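PDB 5MQR: beta-L-arabinobiosidase from Bacteroides thetaiotaomicron, which probably hydrolyses beta-L-arabinose-containing linkages of plant pectin, pairing a sialidase-like propeller region with a six-hairpin glycosidase domain in one chain. Local coordinates for residues D26-T31 with K302-S307; W753-V758 with K831-M836. All blocks are in the same frame, centred on the assembly; numbering follows the deposited sequence.

Overall arrangement
The two contacts come one after the other along the chain and share no helix, strand or sheet. Contact 1 (26-31 with 302-307) brings the start of the modelled chain against the loop between strands 299-300 and 311-315, in the sialidase-like beta propeller. Contact 2 (753-758 with 831-836) pairs helices 754-765 and 820-839 within the MGH1-like glycoside hydrolase domain. The centres of contact 1 and contact 2 are about 60 Å apart and the nearest atoms of contact 1 and contact 2 about 46 Å apart, on opposite sides of the chain's centre. One joins parts of a beta-rich module distant in sequence, the other two helices of a helical module, consistent with a protein that carries separate glycosidase units.

Contact 1: D26-T31 with K302-S307; sequences DRIHYT and KGFVNS
The backbone N of Tyr-30 donates to O of Lys-302 at 2.8 Å, a nearly straight bond (173° at the hydrogen). Close by, a water donates to Ile-28 O (2.8 Å) and accepts from Lys-302 N, bridging the two segments where their backbones do not bond directly. CA of Gly-303 directs a C-H at Tyr-30 O from 3.5 Å; a CB would collide with that oxygen. With its CG anti to the backbone N (chi1 175°), Tyr-30 carries its ring past the loop: the edge, at CD2, meets Gly-303 O at 3.4 Å, and OH bonds Glu-34 O. Strand 29-30 pairs in parallel with strand 344-345, while 302-307 connects two four-stranded antiparallel sheets of the beta propeller, so the N-terminal segment lies across the passage from one blade to the next. CB of Tyr-30 sits over a face of the Phe-304 ring, 3.9 Å from its centroid, and the tyrosine edge points to that face, planes at 52°. Ile-28 CG2 reaches Phe-304 CE1 obliquely at 3.6 Å. With an alanine here instead of Phe-304, Tyr-30 CB is likely to lose the ring face beneath it and Ile-28 CG2 its aromatic partner. The ring also packs on Ile-311, Thr-323 and Tyr-325.

Contact 2: W753-V758 with K831-M836; sequences WNADAV and KALSIM
The methyl of Ala-832 stands over one face of the peptide joining Ala-755 to Asp-756, with Ala-832 CB 3.7 Å from Ala-755 O, and the terminal methyl of Met-836 approaches the same oxygen obliquely from that same side, CE to Ala-755 O 3.4 Å. Met-836, present as selenomethionine, runs extended as far as its selenium and then bends (chi3 -104°), which turns CE back onto Ala-755. There the methyl, Met-836 CE, also meets Ala-755 CB at 4.0 Å. CB of Ala-755 points into the second helix and rests against Leu-833 as well, 4.1 Å from CG. Beside this cluster, Ala-832 CB lies 3.7 Å from CA of Asp-756. The small side chains of Ala-755 and Ala-832 let the backbones come near: the segment axes approach to 8.5 Å and cross at 46°, and no hydrogen bond links the two segments. The polar link comes instead from one turn earlier in the second helix, where Asn-829 OD1 accepts from Asp-756 N in the first turn of helix 754-765. The carboxylate of Asp-756 turns to Tyr-717 of helix 712-719 through OD2. Leu-778 of helix 768-788 covers Leu-833 and Met-836 and also touches Val-758, completing an apolar core of three helices. This packing of helices 754-765 and 820-839, with 768-788 between them in sequence and no strand in the residues that separate the two segments, is consistent with the alpha/alpha-barrel core of six-hairpin glycosidases.

Contact 1: D26-T31 with K302-S307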
# COMPACT_ATOMS: atom_id res chain seq x y z
N ASP A 26 -26.24 3.21 6.83
CA ASP A 26 -27.19 2.24 7.47
C ASP A 26 -26.66 1.46 8.71
O ASP A 26 -27.14 1.73 9.82
CB ASP A 26 -27.75 1.26 6.43
CG ASP A 26 -29.04 0.58 6.91
OD1 ASP A 26 -30.02 1.29 7.25
OD2 ASP A 26 -29.07 -0.68 6.92
N ARG A 27 -25.74 0.48 8.55
CA ARG A 27 -25.14 -0.25 9.72
C ARG A 27 -23.72 -0.74 9.52
O ARG A 27 -23.32 -1.07 8.41
CB ARG A 27 -25.96 -1.49 10.10
CG ARG A 27 -27.37 -1.25 10.62
CD ARG A 27 -27.42 -0.54 11.96
NE ARG A 27 -28.77 -0.60 12.52
CZ ARG A 27 -29.78 0.20 12.17
NH1 ARG A 27 -29.62 1.18 11.27
NH2 ARG A 27 -30.98 0.01 12.74
N ILE A 28 -22.96 -0.83 10.61
CA ILE A 28 -21.64 -1.48 10.58
C ILE A 28 -21.80 -2.94 10.13
O ILE A 28 -22.72 -3.61 10.58
CB ILE A 28 -20.91 -1.40 11.95
CG1 ILE A 28 -20.50 0.06 12.25
CG2 ILE A 28 -19.69 -2.31 11.98
CD1 ILE A 28 -19.98 0.33 13.66
N HIS A 29 -20.94 -3.40 9.22
CA HIS A 29 -20.98 -4.77 8.72
C HIS A 29 -19.62 -5.18 8.14
O HIS A 29 -18.78 -4.31 7.83
CB HIS A 29 -22.10 -4.98 7.69
CG HIS A 29 -21.98 -4.14 6.46
ND1 HIS A 29 -22.03 -2.75 6.48
CD2 HIS A 29 -21.82 -4.48 5.16
CE1 HIS A 29 -21.89 -2.29 5.25
NE2 HIS A 29 -21.77 -3.32 4.43
N TYR A 30 -19.41 -6.49 8.07
CA TYR A 30 -18.17 -7.06 7.54
C TYR A 30 -18.49 -7.88 6.30
O TYR A 30 -19.27 -8.81 6.37
CB TYR A 30 -17.52 -7.95 8.58
CG TYR A 30 -16.28 -8.70 8.12
CD1 TYR A 30 -15.09 -8.02 7.85
CD2 TYR A 30 -16.29 -10.10 7.97
CE1 TYR A 30 -13.94 -8.71 7.45
CE2 TYR A 30 -15.15 -10.79 7.58
CZ TYR A 30 -13.97 -10.09 7.32
OH TYR A 30 -12.85 -10.77 6.91
N THR A 31 -17.85 -7.51 5.18
CA THR A 31 -17.99 -8.19 3.91
C THR A 31 -16.70 -8.90 3.46
O THR A 31 -16.67 -9.50 2.39
CB THR A 31 -18.36 -7.19 2.81
OG1 THR A 31 -17.31 -6.22 2.68
CG2 THR A 31 -19.70 -6.51 3.11
N LYS A 302 -23.73 -7.51 10.68
CA LYS A 302 -23.75 -8.65 9.76
C LYS A 302 -22.34 -8.98 9.34
O LYS A 302 -21.52 -8.08 9.09
CB LYS A 302 -24.66 -8.39 8.54
CG LYS A 302 -26.13 -8.40 8.95
CD LYS A 302 -27.12 -8.32 7.79
CE LYS A 302 -28.55 -8.41 8.35
NZ LYS A 302 -29.58 -8.68 7.29
N GLY A 303 -22.04 -10.27 9.34
CA GLY A 303 -20.74 -10.76 8.92
C GLY A 303 -19.64 -10.80 9.99
O GLY A 303 -18.68 -11.58 9.84
N PHE A 304 -19.76 -9.97 11.02
CA PHE A 304 -18.79 -9.97 12.11
C PHE A 304 -18.91 -11.27 12.91
O PHE A 304 -20.01 -11.72 13.27
CB PHE A 304 -18.96 -8.75 13.05
CG PHE A 304 -18.22 -7.53 12.62
CD1 PHE A 304 -18.82 -6.60 11.77
CD2 PHE A 304 -16.92 -7.31 13.04
CE1 PHE A 304 -18.13 -5.47 11.34
CE2 PHE A 304 -16.23 -6.17 12.64
CZ PHE A 304 -16.84 -5.26 11.78
N VAL A 305 -17.76 -11.88 13.16
CA VAL A 305 -17.65 -12.98 14.09
C VAL A 305 -17.11 -12.37 15.38
O VAL A 305 -16.01 -11.84 15.41
CB VAL A 305 -16.73 -14.09 13.53
CG1 VAL A 305 -16.71 -15.32 14.44
CG2 VAL A 305 -17.21 -14.46 12.12
N ASN A 306 -17.92 -12.44 16.43
CA ASN A 306 -17.65 -11.80 17.69
C ASN A 306 -18.63 -12.37 18.67
O ASN A 306 -19.74 -12.80 18.32
CB ASN A 306 -17.80 -10.26 17.60
CG ASN A 306 -17.24 -9.53 18.82
OD1 ASN A 306 -17.93 -8.71 19.42
ND2 ASN A 306 -16.00 -9.84 19.20
N SER A 307 -18.22 -12.37 19.92
CA SER A 307 -19.03 -12.96 20.97
C SER A 307 -19.03 -12.01 22.16
O SER A 307 -19.46 -10.86 22.01
CB SER A 307 -18.48 -14.37 21.27
OG SER A 307 -19.14 -14.96 22.36
O HOH W 1 -25.17 -4.76 10.07

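Contact 2: W753-V758 with K831-M836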
# COMPACT_ATOMS: atom_id res chain seq x y z
N TRP A 753 13.06 10.27 -36.55
CA TRP A 753 13.33 10.98 -35.29
C TRP A 753 14.14 10.12 -34.35
O TRP A 753 14.06 10.25 -33.14
CB TRP A 753 12.07 11.56 -34.64
CG TRP A 753 11.06 10.66 -34.01
CD1 TRP A 753 10.99 10.32 -32.71
CD2 TRP A 753 9.91 10.06 -34.63
NE1 TRP A 753 9.91 9.53 -32.47
CE2 TRP A 753 9.22 9.36 -33.64
CE3 TRP A 753 9.40 10.06 -35.93
CZ2 TRP A 753 8.05 8.64 -33.89
CZ3 TRP A 753 8.24 9.35 -36.18
CH2 TRP A 753 7.58 8.65 -35.18
N ASN A 754 15.03 9.31 -34.90
CA ASN A 754 15.69 8.27 -34.11
C ASN A 754 16.73 8.75 -33.12
O ASN A 754 16.94 8.08 -32.11
CB ASN A 754 16.30 7.21 -35.00
CG ASN A 754 15.24 6.41 -35.73
OD1 ASN A 754 14.07 6.33 -35.31
ND2 ASN A 754 15.63 5.86 -36.87
N ALA A 755 17.37 9.88 -33.39
CA ALA A 755 18.29 10.41 -32.39
C ALA A 755 17.51 10.88 -31.17
O ALA A 755 17.89 10.57 -30.05
CB ALA A 755 19.16 11.52 -32.94
N ASP A 756 16.40 11.57 -31.39
CA ASP A 756 15.48 11.89 -30.27
C ASP A 756 15.02 10.65 -29.54
O ASP A 756 15.00 10.67 -28.33
CB ASP A 756 14.26 12.68 -30.74
CG ASP A 756 13.18 12.78 -29.70
OD1 ASP A 756 13.22 13.73 -28.89
OD2 ASP A 756 12.28 11.90 -29.73
N ALA A 757 14.65 9.60 -30.26
CA ALA A 757 14.21 8.35 -29.64
C ALA A 757 15.31 7.65 -28.83
O ALA A 757 15.02 7.12 -27.77
CB ALA A 757 13.60 7.41 -30.67
N VAL A 758 16.55 7.64 -29.31
CA VAL A 758 17.66 7.07 -28.56
C VAL A 758 17.95 7.86 -27.27
O VAL A 758 18.18 7.24 -26.22
CB VAL A 758 18.93 6.90 -29.43
CG1 VAL A 758 20.17 6.63 -28.57
CG2 VAL A 758 18.72 5.77 -30.40
N LYS A 831 18.43 18.58 -31.48
CA LYS A 831 18.39 18.93 -30.06
C LYS A 831 18.96 17.77 -29.23
O LYS A 831 19.74 18.00 -28.31
CB LYS A 831 16.96 19.21 -29.59
CG LYS A 831 16.85 20.31 -28.55
CD LYS A 831 15.80 20.06 -27.47
CE LYS A 831 14.43 19.64 -28.00
NZ LYS A 831 13.59 19.23 -26.83
N ALA A 832 18.58 16.55 -29.58
CA ALA A 832 19.01 15.36 -28.85
C ALA A 832 20.50 15.12 -29.02
O ALA A 832 21.18 14.78 -28.06
CB ALA A 832 18.22 14.13 -29.30
N LEU A 833 21.02 15.32 -30.23
CA LEU A 833 22.44 15.16 -30.47
C LEU A 833 23.26 16.24 -29.76
O LEU A 833 24.36 15.95 -29.34
CB LEU A 833 22.76 15.12 -31.98
CG LEU A 833 22.54 13.75 -32.63
CD1 LEU A 833 22.37 13.87 -34.13
CD2 LEU A 833 23.69 12.80 -32.32
N SER A 834 22.73 17.45 -29.61
CA SER A 834 23.39 18.48 -28.82
C SER A 834 23.56 18.05 -27.37
O SER A 834 24.67 18.10 -26.82
CB SER A 834 22.61 19.80 -28.86
OG SER A 834 23.34 20.82 -28.19
N ILE A 835 22.46 17.61 -26.77
CA ILE A 835 22.48 17.03 -25.42
C ILE A 835 23.47 15.86 -25.32
O ILE A 835 24.25 15.81 -24.39
CB ILE A 835 21.07 16.65 -24.93
CG1 ILE A 835 20.25 17.92 -24.64
CG2 ILE A 835 21.12 15.76 -23.69
CD1 ILE A 835 18.75 17.72 -24.61
N MSE A 836 23.51 14.98 -26.31
CA MSE A 836 24.48 13.87 -26.30
C MSE A 836 25.91 14.34 -26.40
O MSE A 836 26.81 13.67 -25.92
CB MSE A 836 24.21 12.82 -27.39
CG MSE A 836 22.91 12.09 -27.05
SE MSE A 836 22.47 10.70 -28.38
CE MSE A 836 21.03 11.60 -29.36